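Local coordinates for protein aldose 1-epimerase (Caenorhabditis elegans, PDB 1LUR) that probably catalyses the interconversion of the alpha and beta anomers of aldose sugars, as a member of the galactose mutarotase family, at residues Ser12-Ile17 and Asp57-Asp62; Ser80-His83 and Gln88-Met91; Ala173-Asp178 and Tyr333-Val338; Ser210-Asp213 and Phe218-Gly221. All coordinates share one frame; numbering follows the deposited sequence.

Contact 1 of 4, residues Ser12-Ile17 and Asp57-Asp62; sequences SGFIEI and DEFEKD
F14 and F59 carry the whole contact. Each gives up the same small area to the other, and the touch is purely apolar. CE1 of F14 comes to 3.8 Å from CE2 of F59. CZ of F14 lies almost as near, 3.9 Å from the same CE2. CE1 and CZ of F14 form the touching edge, and CD2 and CE2 of F59 lie near the F14 plane. The planes stand 74° apart and the ring centroids are 6.0 Å apart. The two side chains cross at about a right angle. The backbones stay well apart, with 10.9 Å between CA of F14 and CA of F59, and the two side chains bridge that span. F14 sets CG beside its backbone N (chi1 -72°), which swings the ring toward the helix. F59 is the more deeply buried ring. It also meets F53 edge-to-face and rests on L28, T33 and A35. F14 lies on T26 and A35, and A35 therefore touches both rings. F14, just before strand 15-18, meets F59 of the short helix 56-61. It is ordinary helix-on-sheet packing, here against the four-stranded antiparallel sheet of a largely beta, mutarotase-type fold.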
loop_
_atom_site.group_PDB
_atom_site.type_symbol
_atom_site.label_atom_id
_atom_site.label_comp_id
_atom_site.label_asym_id
_atom_site.label_seq_id
_atom_site.Cartn_x
_atom_site.Cartn_y
_atom_site.Cartn_z
ATOM N N SER A 12 11.225 -12.039 16.508
ATOM C CA SER A 12 9.775 -12.123 16.346
ATOM C C SER A 12 9.450 -13.377 15.537
ATOM O O SER A 12 10.118 -14.406 15.679
ATOM C CB SER A 12 9.239 -10.892 15.608
ATOM O OG SER A 12 9.563 -10.946 14.230
ATOM N N GLY A 13 8.433 -13.289 14.685
ATOM C CA GLY A 13 8.061 -14.438 13.878
ATOM C C GLY A 13 6.816 -14.235 13.037
ATOM O O GLY A 13 5.923 -13.467 13.397
ATOM N N PHE A 14 6.762 -14.928 11.904
ATOM C CA PHE A 14 5.623 -14.830 11.005
ATOM C C PHE A 14 4.358 -15.259 11.733
ATOM O O PHE A 14 4.378 -16.186 12.540
ATOM C CB PHE A 14 5.829 -15.723 9.782
ATOM C CG PHE A 14 6.871 -15.216 8.823
ATOM C CD1 PHE A 14 6.683 -14.019 8.138
ATOM C CD2 PHE A 14 8.037 -15.943 8.595
ATOM C CE1 PHE A 14 7.641 -13.552 7.237
ATOM C CE2 PHE A 14 9.004 -15.485 7.696
ATOM C CZ PHE A 14 8.805 -14.286 7.015
ATOM N N ILE A 15 3.261 -14.569 11.454
ATOM C CA ILE A 15 1.985 -14.882 12.076
ATOM C C ILE A 15 1.029 -15.238 10.946
ATOM O O ILE A 15 0.906 -14.497 9.972
ATOM C CB ILE A 15 1.424 -13.681 12.850
ATOM C CG1 ILE A 15 2.430 -13.232 13.912
ATOM C CG2 ILE A 15 0.095 -14.050 13.492
ATOM C CD1 ILE A 15 1.984 -12.021 14.718
ATOM N N GLU A 16 0.358 -16.375 11.070
ATOM C CA GLU A 16 -0.575 -16.803 10.040
ATOM C C GLU A 16 -2.039 -16.748 10.447
ATOM O O GLU A 16 -2.392 -17.030 11.595
ATOM C CB GLU A 16 -0.238 -18.225 9.585
ATOM C CG GLU A 16 0.828 -18.308 8.504
ATOM C CD GLU A 16 1.110 -19.738 8.071
ATOM O OE1 GLU A 16 0.147 -20.482 7.771
ATOM O OE2 GLU A 16 2.299 -20.119 8.018
ATOM N N ILE A 17 -2.881 -16.365 9.494
ATOM C CA ILE A 17 -4.319 -16.271 9.710
ATOM C C ILE A 17 -4.942 -16.882 8.468
ATOM O O ILE A 17 -4.319 -16.898 7.403
ATOM C CB ILE A 17 -4.818 -14.817 9.867
ATOM C CG1 ILE A 17 -4.542 -14.011 8.600
ATOM C CG2 ILE A 17 -4.163 -14.177 11.074
ATOM C CD1 ILE A 17 -5.163 -12.629 8.627
ATOM N N ASP A 57 14.717 -11.948 8.454
ATOM C CA ASP A 57 15.809 -10.999 8.310
ATOM C C ASP A 57 15.808 -10.318 6.944
ATOM O O ASP A 57 16.102 -9.125 6.846
ATOM C CB ASP A 57 17.148 -11.695 8.554
ATOM C CG ASP A 57 18.184 -10.761 9.144
ATOM O OD1 ASP A 57 18.625 -9.830 8.436
ATOM O OD2 ASP A 57 18.549 -10.952 10.323
ATOM N N GLU A 58 15.476 -11.065 5.893
ATOM C CA GLU A 58 15.448 -10.499 4.546
ATOM C C GLU A 58 14.435 -9.363 4.477
ATOM O O GLU A 58 14.613 -8.403 3.727
ATOM C CB GLU A 58 15.082 -11.565 3.513
ATOM C CG GLU A 58 16.117 -12.662 3.352
ATOM C CD GLU A 58 15.676 -13.731 2.376
ATOM O OE1 GLU A 58 15.710 -13.480 1.155
ATOM O OE2 GLU A 58 15.281 -14.821 2.836
ATOM N N PHE A 59 13.367 -9.489 5.256
ATOM C CA PHE A 59 12.322 -8.473 5.292
ATOM C C PHE A 59 12.854 -7.243 6.014
ATOM O O PHE A 59 12.617 -6.110 5.589
ATOM C CB PHE A 59 11.087 -9.003 6.024
ATOM C CG PHE A 59 10.050 -9.600 5.117
ATOM C CD1 PHE A 59 9.248 -8.783 4.327
ATOM C CD2 PHE A 59 9.867 -10.978 5.055
ATOM C CE1 PHE A 59 8.281 -9.326 3.492
ATOM C CE2 PHE A 59 8.901 -11.534 4.221
ATOM C CZ PHE A 59 8.106 -10.705 3.438
ATOM N N GLU A 60 13.576 -7.478 7.107
ATOM C CA GLU A 60 14.149 -6.397 7.900
ATOM C C GLU A 60 15.231 -5.649 7.132
ATOM O O GLU A 60 15.626 -4.546 7.509
ATOM C CB GLU A 60 14.732 -6.947 9.204
ATOM C CG GLU A 60 13.699 -7.538 10.152
ATOM C CD GLU A 60 14.323 -8.142 11.400
ATOM O OE1 GLU A 60 15.139 -9.077 11.264
ATOM O OE2 GLU A 60 13.998 -7.685 12.517
ATOM N N LYS A 61 15.712 -6.248 6.050
ATOM C CA LYS A 61 16.748 -5.617 5.249
ATOM C C LYS A 61 16.196 -5.039 3.949
ATOM O O LYS A 61 16.891 -4.306 3.254
ATOM C CB LYS A 61 17.865 -6.624 4.946
ATOM C CG LYS A 61 18.656 -7.060 6.176
ATOM C CD LYS A 61 19.655 -8.169 5.848
ATOM C CE LYS A 61 20.584 -8.441 7.028
ATOM N NZ LYS A 61 21.460 -9.632 6.813
ATOM N N ASP A 62 14.945 -5.362 3.629
ATOM C CA ASP A 62 14.320 -4.864 2.406
ATOM C C ASP A 62 14.238 -3.342 2.391
ATOM O O ASP A 62 14.079 -2.713 3.437
ATOM C CB ASP A 62 12.914 -5.454 2.249
ATOM C CG ASP A 62 12.146 -4.832 1.097
ATOM O OD1 ASP A 62 12.734 -4.652 0.009
ATOM O OD2 ASP A 62 10.946 -4.533 1.273
#

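Contact 2 of 4, residues Ser80-His83 and Gln88-Met91; sequences STLH and QYTM
L82 and Y89 form a hydrogen-bonded antiparallel pair, joined by two reciprocal backbone bonds. Y89 N gives a nearly straight bond of 2.8 Å to L82 O (174°). L82 N returns one of 3.0 Å to Y89 O. A third backbone bond, 2.9 Å from N of M91, a selenomethionine, to S80 O, extends the ladder beyond the strands.

The same carbonyls also receive CA-H...O contacts. T81 CA approaches Y89 O at 3.3 Å, and T90 CA and Q88 CA make similar approaches to S80 O and L82 O. They come from residues of the non-hydrogen-bonded pairs T81-T90 and H83-Q88, where the CA atoms come close. Together the pairs make a tight beta hairpin, strands 81-84 and 87-90, that stands as its own two-stranded sheet at the periphery of the molecule.

Apolar contacts occur on both faces. On one, L82 CD1 lies 4.0 Å from Y89 CB, and these two side chains are buried against P311 and P136 respectively. On the other, T81 and T90 point the same way and their CG2 atoms meet at 3.3 Å, tighter than a usual methyl contact. OG1 of T81 lies beside its backbone N (chi1 -46°) and bonds to N79 O, which leaves CG2 anti to that N and against T90.

The polar ends lie on the exposed face. Q88 is extended beyond CG, which carries its amide alongside the H83 ring, the planes 41° apart. Q88 NE2 comes within 2.9 Å of H83 NE2.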
loop_
_atom_site.group_PDB
_atom_site.type_symbol
_atom_site.label_atom_id
_atom_site.label_comp_id
_atom_site.label_asym_id
_atom_site.label_seq_id
_atom_site.Cartn_x
_atom_site.Cartn_y
_atom_site.Cartn_z
ATOM N N SER A 80 11.364 17.355 1.289
ATOM C CA SER A 80 11.526 17.092 2.711
ATOM C C SER A 80 11.154 18.251 3.625
ATOM O O SER A 80 11.713 18.381 4.715
ATOM C CB SER A 80 12.975 16.688 2.995
ATOM O OG SER A 80 13.363 15.578 2.206
ATOM N N THR A 81 10.220 19.090 3.187
ATOM C CA THR A 81 9.797 20.225 3.994
ATOM C C THR A 81 8.295 20.443 3.862
ATOM O O THR A 81 7.724 20.221 2.797
ATOM C CB THR A 81 10.491 21.521 3.556
ATOM O OG1 THR A 81 11.892 21.271 3.368
ATOM C CG2 THR A 81 10.303 22.601 4.620
ATOM N N LEU A 82 7.662 20.875 4.946
ATOM C CA LEU A 82 6.229 21.131 4.952
ATOM C C LEU A 82 5.912 22.142 6.032
ATOM O O LEU A 82 6.746 22.433 6.891
ATOM C CB LEU A 82 5.440 19.835 5.209
ATOM C CG LEU A 82 5.603 19.124 6.557
ATOM C CD1 LEU A 82 4.734 19.796 7.628
ATOM C CD2 LEU A 82 5.202 17.664 6.402
ATOM N N HIS A 83 4.706 22.687 5.976
ATOM C CA HIS A 83 4.271 23.659 6.953
ATOM C C HIS A 83 3.063 23.062 7.653
ATOM O O HIS A 83 2.121 22.619 6.999
ATOM C CB HIS A 83 3.902 24.978 6.272
ATOM C CG HIS A 83 5.036 25.597 5.514
ATOM N ND1 HIS A 83 5.370 25.217 4.231
ATOM C CD2 HIS A 83 5.942 26.537 5.874
ATOM C CE1 HIS A 83 6.432 25.898 3.834
ATOM N NE2 HIS A 83 6.800 26.706 4.813
ATOM N N GLN A 88 7.175 25.408 10.307
ATOM C CA GLN A 88 7.844 24.631 9.278
ATOM C C GLN A 88 8.579 23.426 9.842
ATOM O O GLN A 88 9.248 23.513 10.871
ATOM C CB GLN A 88 8.824 25.507 8.491
ATOM C CG GLN A 88 9.405 24.800 7.270
ATOM C CD GLN A 88 10.120 25.743 6.322
ATOM O OE1 GLN A 88 11.138 26.333 6.668
ATOM N NE2 GLN A 88 9.583 25.887 5.113
ATOM N N TYR A 89 8.435 22.292 9.167
ATOM C CA TYR A 89 9.091 21.061 9.585
ATOM C C TYR A 89 9.989 20.642 8.440
ATOM O O TYR A 89 9.554 20.584 7.288
ATOM C CB TYR A 89 8.061 19.973 9.885
ATOM C CG TYR A 89 7.325 20.220 11.174
ATOM C CD1 TYR A 89 7.748 19.630 12.366
ATOM C CD2 TYR A 89 6.246 21.092 11.217
ATOM C CE1 TYR A 89 7.109 19.913 13.569
ATOM C CE2 TYR A 89 5.601 21.384 12.410
ATOM C CZ TYR A 89 6.037 20.796 13.580
ATOM O OH TYR A 89 5.411 21.108 14.755
ATOM N N THR A 90 11.250 20.377 8.760
ATOM C CA THR A 90 12.227 19.968 7.764
ATOM C C THR A 90 12.886 18.680 8.207
ATOM O O THR A 90 13.408 18.590 9.317
ATOM C CB THR A 90 13.291 21.048 7.588
ATOM O OG1 THR A 90 13.776 21.445 8.877
ATOM C CG2 THR A 90 12.695 22.252 6.888
HETATM N N MSE A 91 12.837 17.676 7.340
HETATM C CA MSE A 91 13.425 16.383 7.638
HETATM C C MSE A 91 14.679 16.172 6.783
HETATM O O MSE A 91 14.966 16.964 5.878
HETATM C CB MSE A 91 12.396 15.282 7.359
HETATM C CG MSE A 91 11.213 15.229 8.343
HETATM SE SE MSE A 91 9.955 16.715 8.279
HETATM C CE MSE A 91 10.546 17.718 9.832
#

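Contact 3 of 4, residues Ala173-Asp178 and Tyr333-Val338; sequences AYWNLD and YTFSHV
W175 packs the far end of its indole against two rings of the other segment, Y333 and F335. The tight part is at the six-membered ring. Its CZ2 comes to 3.5 Å from CE2 of Y333. Its CZ3 comes to 3.8 Å from CE2 of F335. CH2 lies between these two atoms and is near both partner rings. Both ring pairs are oblique: the planes are 33° apart for Y333 and 41° for F335. W175 CZ3 lies at the edge of the F335 ring, close to its plane. The indole points at strand 327-337 because CG of W175 sits beside its backbone N (chi1 -54°).

This aromatic cluster fills space between two large antiparallel sheets, one holding strand 170-175 and the other strand 327-337. Layered sheets of this kind build the beta supersandwich known from the galactose mutarotase family. L37 touches both W175 and F335, while L267 touches Y333 and F335. With an alanine here, the indole would be gone, a gap would probably open between the sheets, and the Y333 and F335 rings would be likely to lose their common support.

The looser side lies at the polar ends of W175 and Y333. A water sits at the indole edge, in its plane, and accepts a weak, long bond from W175 NE1 (3.4 Å). The same water is modelled 2.4 Å from Y333 OH, too short to be relied on. The link between the two side chains through this water is therefore doubtful.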
loop_
_atom_site.group_PDB
_atom_site.type_symbol
_atom_site.label_atom_id
_atom_site.label_comp_id
_atom_site.label_asym_id
_atom_site.label_seq_id
_atom_site.Cartn_x
_atom_site.Cartn_y
_atom_site.Cartn_z
ATOM N N ALA A 173 1.935 -3.777 -0.367
ATOM C CA ALA A 173 2.093 -5.123 -0.914
ATOM C C ALA A 173 2.204 -5.079 -2.438
ATOM O O ALA A 173 1.470 -4.348 -3.100
ATOM C CB ALA A 173 0.913 -5.997 -0.505
ATOM N N TYR A 174 3.144 -5.850 -2.978
ATOM C CA TYR A 174 3.372 -5.930 -4.420
ATOM C C TYR A 174 2.600 -7.166 -4.877
ATOM O O TYR A 174 2.860 -8.269 -4.392
ATOM C CB TYR A 174 4.858 -6.132 -4.733
ATOM C CG TYR A 174 5.752 -4.923 -4.538
ATOM C CD1 TYR A 174 6.025 -4.416 -3.265
ATOM C CD2 TYR A 174 6.380 -4.324 -5.631
ATOM C CE1 TYR A 174 6.910 -3.345 -3.090
ATOM C CE2 TYR A 174 7.261 -3.258 -5.467
ATOM C CZ TYR A 174 7.524 -2.773 -4.199
ATOM O OH TYR A 174 8.400 -1.719 -4.054
ATOM N N TRP A 175 1.671 -6.991 -5.812
ATOM C CA TRP A 175 0.874 -8.110 -6.301
ATOM C C TRP A 175 1.242 -8.716 -7.652
ATOM O O TRP A 175 1.574 -8.014 -8.604
ATOM C CB TRP A 175 -0.603 -7.714 -6.325
ATOM C CG TRP A 175 -1.110 -7.207 -5.016
ATOM C CD1 TRP A 175 -1.049 -5.922 -4.555
ATOM C CD2 TRP A 175 -1.736 -7.975 -3.979
ATOM N NE1 TRP A 175 -1.599 -5.841 -3.298
ATOM C CE2 TRP A 175 -2.028 -7.087 -2.920
ATOM C CE3 TRP A 175 -2.077 -9.328 -3.842
ATOM C CZ2 TRP A 175 -2.647 -7.508 -1.737
ATOM C CZ3 TRP A 175 -2.693 -9.745 -2.666
ATOM C CH2 TRP A 175 -2.970 -8.837 -1.631
ATOM N N ASN A 176 1.160 -10.042 -7.703
ATOM C CA ASN A 176 1.452 -10.850 -8.883
ATOM C C ASN A 176 0.582 -12.078 -8.635
ATOM O O ASN A 176 0.852 -12.868 -7.732
ATOM C CB ASN A 176 2.931 -11.245 -8.930
ATOM C CG ASN A 176 3.263 -12.102 -10.136
ATOM O OD1 ASN A 176 2.693 -13.179 -10.320
ATOM N ND2 ASN A 176 4.183 -11.626 -10.967
ATOM N N LEU A 177 -0.466 -12.226 -9.437
ATOM C CA LEU A 177 -1.396 -13.341 -9.301
ATOM C C LEU A 177 -1.095 -14.686 -9.966
ATOM O O LEU A 177 -1.791 -15.663 -9.690
ATOM C CB LEU A 177 -2.782 -12.869 -9.748
ATOM C CG LEU A 177 -3.176 -11.460 -9.283
ATOM C CD1 LEU A 177 -4.573 -11.118 -9.788
ATOM C CD2 LEU A 177 -3.124 -11.385 -7.764
ATOM N N ASP A 178 -0.079 -14.768 -10.822
ATOM C CA ASP A 178 0.212 -16.053 -11.470
ATOM C C ASP A 178 1.667 -16.502 -11.496
ATOM O O ASP A 178 1.982 -17.562 -12.043
ATOM C CB ASP A 178 -0.329 -16.050 -12.904
ATOM C CG ASP A 178 0.238 -14.920 -13.739
ATOM O OD1 ASP A 178 1.457 -14.671 -13.654
ATOM O OD2 ASP A 178 -0.532 -14.287 -14.489
ATOM N N TYR A 333 -9.898 -6.405 0.269
ATOM C CA TYR A 333 -9.440 -7.141 -0.902
ATOM C C TYR A 333 -10.290 -8.400 -1.019
ATOM O O TYR A 333 -10.348 -9.201 -0.082
ATOM C CB TYR A 333 -7.977 -7.585 -0.764
ATOM C CG TYR A 333 -6.973 -6.484 -0.541
ATOM C CD1 TYR A 333 -6.887 -5.834 0.686
ATOM C CD2 TYR A 333 -6.081 -6.114 -1.550
ATOM C CE1 TYR A 333 -5.936 -4.847 0.907
ATOM C CE2 TYR A 333 -5.128 -5.127 -1.339
ATOM C CZ TYR A 333 -5.059 -4.499 -0.112
ATOM O OH TYR A 333 -4.116 -3.521 0.106
ATOM N N THR A 334 -10.951 -8.574 -2.156
ATOM C CA THR A 334 -11.784 -9.754 -2.361
ATOM C C THR A 334 -11.123 -10.611 -3.426
ATOM O O THR A 334 -10.830 -10.130 -4.520
ATOM C CB THR A 334 -13.202 -9.390 -2.843
ATOM O OG1 THR A 334 -13.859 -8.594 -1.851
ATOM C CG2 THR A 334 -14.020 -10.655 -3.082
ATOM N N PHE A 335 -10.883 -11.878 -3.100
ATOM C CA PHE A 335 -10.256 -12.798 -4.033
ATOM C C PHE A 335 -11.297 -13.742 -4.619
ATOM O O PHE A 335 -12.143 -14.274 -3.898
ATOM C CB PHE A 335 -9.154 -13.586 -3.326
ATOM C CG PHE A 335 -8.113 -12.714 -2.687
ATOM C CD1 PHE A 335 -8.247 -12.299 -1.364
ATOM C CD2 PHE A 335 -7.025 -12.258 -3.426
ATOM C CE1 PHE A 335 -7.317 -11.439 -0.788
ATOM C CE2 PHE A 335 -6.085 -11.396 -2.858
ATOM C CZ PHE A 335 -6.234 -10.986 -1.537
ATOM N N SER A 336 -11.236 -13.933 -5.932
ATOM C CA SER A 336 -12.173 -14.807 -6.626
ATOM C C SER A 336 -11.555 -15.340 -7.910
ATOM O O SER A 336 -10.338 -15.277 -8.101
ATOM C CB SER A 336 -13.441 -14.031 -6.972
ATOM O OG SER A 336 -13.147 -12.986 -7.888
ATOM N N HIS A 337 -12.399 -15.871 -8.789
ATOM C CA HIS A 337 -11.929 -16.409 -10.055
ATOM C C HIS A 337 -12.706 -15.814 -11.222
ATOM O O HIS A 337 -13.903 -15.540 -11.117
ATOM C CB HIS A 337 -12.050 -17.933 -10.073
ATOM C CG HIS A 337 -11.220 -18.618 -9.031
ATOM N ND1 HIS A 337 -11.616 -18.727 -7.716
ATOM C CD2 HIS A 337 -10.007 -19.215 -9.108
ATOM C CE1 HIS A 337 -10.684 -19.363 -7.027
ATOM N NE2 HIS A 337 -9.696 -19.670 -7.849
ATOM N N VAL A 338 -12.012 -15.602 -12.332
ATOM C CA VAL A 338 -12.630 -15.039 -13.522
ATOM C C VAL A 338 -13.305 -16.155 -14.324
ATOM O O VAL A 338 -12.658 -16.854 -15.105
ATOM C CB VAL A 338 -11.572 -14.321 -14.398
ATOM C CG1 VAL A 338 -10.377 -15.237 -14.631
ATOM C CG2 VAL A 338 -12.182 -13.901 -15.720
HETATM O O HOH W 1 -1.951 -3.412 -0.969
#

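Contact 4 of 4, residues Ser210-Asp213 and Phe218-Gly221; sequences SVTD and FRSG
R219 reaches T212 and V211 in a polar and apolar contact within a single connecting loop. The loop runs from strand 207-210 to strand 222-223, edge strands of two different sheets, far from the centre of the chain. The one hydrogen bond across it runs from R219 NH2 to T212 OG1, 3.0 Å long and fairly straight (161°). The hydroxyl lies close to the guanidinium plane. V211 comes from another side, over a face of the same group. Its CG1 stands 2.9 Å above the plane, shifted toward the rim, and is 3.2 Å from R219 NH2. The arginine chain bends at chi3 (-73°), which turns the flat group to meet both residues.

Two turns present these side chains. S210 to T212 is an ST turn, in which S210 OG accepts from T212 N at 3.1 Å. T212 OG1 accepts from R219 and donates weakly to S210 OG. F218 to G221 is a type I beta turn, closed by a 3.0 Å bond from G221 N to F218 O.

The charge of R219 has partners outside the two segments. NH2 forms a salt bridge with D217 and NH1 one with D193. Together with T212 they fix the guanidinium group. A leucine in its place would take away these bonds, which would probably leave D217 and D193 without this positive partner and T212 OG1 without its donor. V211 itself is buried against F216 and D217.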
loop_
_atom_site.group_PDB
_atom_site.type_symbol
_atom_site.label_atom_id
_atom_site.label_comp_id
_atom_site.label_asym_id
_atom_site.label_seq_id
_atom_site.Cartn_x
_atom_site.Cartn_y
_atom_site.Cartn_z
ATOM N N SER A 210 -6.783 14.657 -16.130
ATOM C CA SER A 210 -7.833 13.750 -16.543
ATOM C C SER A 210 -7.123 12.541 -17.109
ATOM O O SER A 210 -6.024 12.649 -17.655
ATOM C CB SER A 210 -8.701 14.392 -17.628
ATOM O OG SER A 210 -9.467 13.412 -18.310
ATOM N N VAL A 211 -7.745 11.382 -16.979
ATOM C CA VAL A 211 -7.142 10.173 -17.493
ATOM C C VAL A 211 -7.524 9.987 -18.962
ATOM O O VAL A 211 -6.864 9.257 -19.698
ATOM C CB VAL A 211 -7.610 8.950 -16.692
ATOM C CG1 VAL A 211 -9.046 8.590 -17.052
ATOM C CG2 VAL A 211 -6.682 7.810 -16.948
ATOM N N THR A 212 -8.591 10.661 -19.380
ATOM C CA THR A 212 -9.068 10.570 -20.760
ATOM C C THR A 212 -7.952 10.756 -21.784
ATOM O O THR A 212 -7.165 11.695 -21.695
ATOM C CB THR A 212 -10.165 11.617 -21.047
ATOM O OG1 THR A 212 -11.260 11.421 -20.144
ATOM C CG2 THR A 212 -10.668 11.483 -22.483
ATOM N N ASP A 213 -7.905 9.849 -22.755
ATOM C CA ASP A 213 -6.907 9.871 -23.821
ATOM C C ASP A 213 -5.467 9.662 -23.360
ATOM O O ASP A 213 -4.530 9.935 -24.109
ATOM C CB ASP A 213 -7.003 11.183 -24.618
ATOM C CG ASP A 213 -8.297 11.294 -25.406
ATOM O OD1 ASP A 213 -8.709 10.285 -26.014
ATOM O OD2 ASP A 213 -8.896 12.390 -25.430
ATOM N N PHE A 218 -7.836 3.138 -17.209
ATOM C CA PHE A 218 -8.077 1.717 -16.979
ATOM C C PHE A 218 -9.569 1.509 -16.780
ATOM O O PHE A 218 -9.998 0.450 -16.326
ATOM C CB PHE A 218 -7.345 1.244 -15.717
ATOM C CG PHE A 218 -5.845 1.241 -15.837
ATOM C CD1 PHE A 218 -5.191 0.237 -16.541
ATOM C CD2 PHE A 218 -5.085 2.242 -15.235
ATOM C CE1 PHE A 218 -3.799 0.224 -16.644
ATOM C CE2 PHE A 218 -3.691 2.240 -15.332
ATOM C CZ PHE A 218 -3.047 1.229 -16.036
ATOM N N ARG A 219 -10.354 2.527 -17.113
ATOM C CA ARG A 219 -11.801 2.459 -16.965
ATOM C C ARG A 219 -12.461 1.361 -17.793
ATOM O O ARG A 219 -13.570 0.931 -17.482
ATOM C CB ARG A 219 -12.425 3.818 -17.301
ATOM C CG ARG A 219 -12.121 4.896 -16.260
ATOM C CD ARG A 219 -12.672 6.263 -16.654
ATOM N NE ARG A 219 -11.912 6.873 -17.742
ATOM C CZ ARG A 219 -12.137 8.094 -18.221
ATOM N NH1 ARG A 219 -13.105 8.845 -17.711
ATOM N NH2 ARG A 219 -11.382 8.568 -19.201
ATOM N N SER A 220 -11.772 0.897 -18.832
ATOM C CA SER A 220 -12.307 -0.152 -19.695
ATOM C C SER A 220 -11.634 -1.500 -19.463
ATOM O O SER A 220 -11.937 -2.479 -20.148
ATOM C CB SER A 220 -12.148 0.247 -21.164
ATOM O OG SER A 220 -10.781 0.437 -21.486
ATOM N N GLY A 221 -10.719 -1.546 -18.503
ATOM C CA GLY A 221 -10.025 -2.785 -18.209
ATOM C C GLY A 221 -9.120 -3.225 -19.342
ATOM O O GLY A 221 -9.593 -3.665 -20.390
#

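Contact 3 is the buried one. It joins strands of the two largest sheets with aromatic rings. Contact 1 also relies on aromatic rings, but only one of its two residues is buried, and it ties a short helix to the small N-terminal sheet. The nearest atoms of contacts 1 and 3 are about 6 Å apart, without touching. Contacts 2 and 4 lie farther out, their centres about 23 and 22 Å from the centre of the chain, and draw on hydrogen bonds. In contact 2 these are backbone bonds of a hairpin; in contact 4 a charged side chain bridges a loop. No two contacts share a strand or helix, but the strands flanking contact 4 belong to the same two sheets that contact 3 joins.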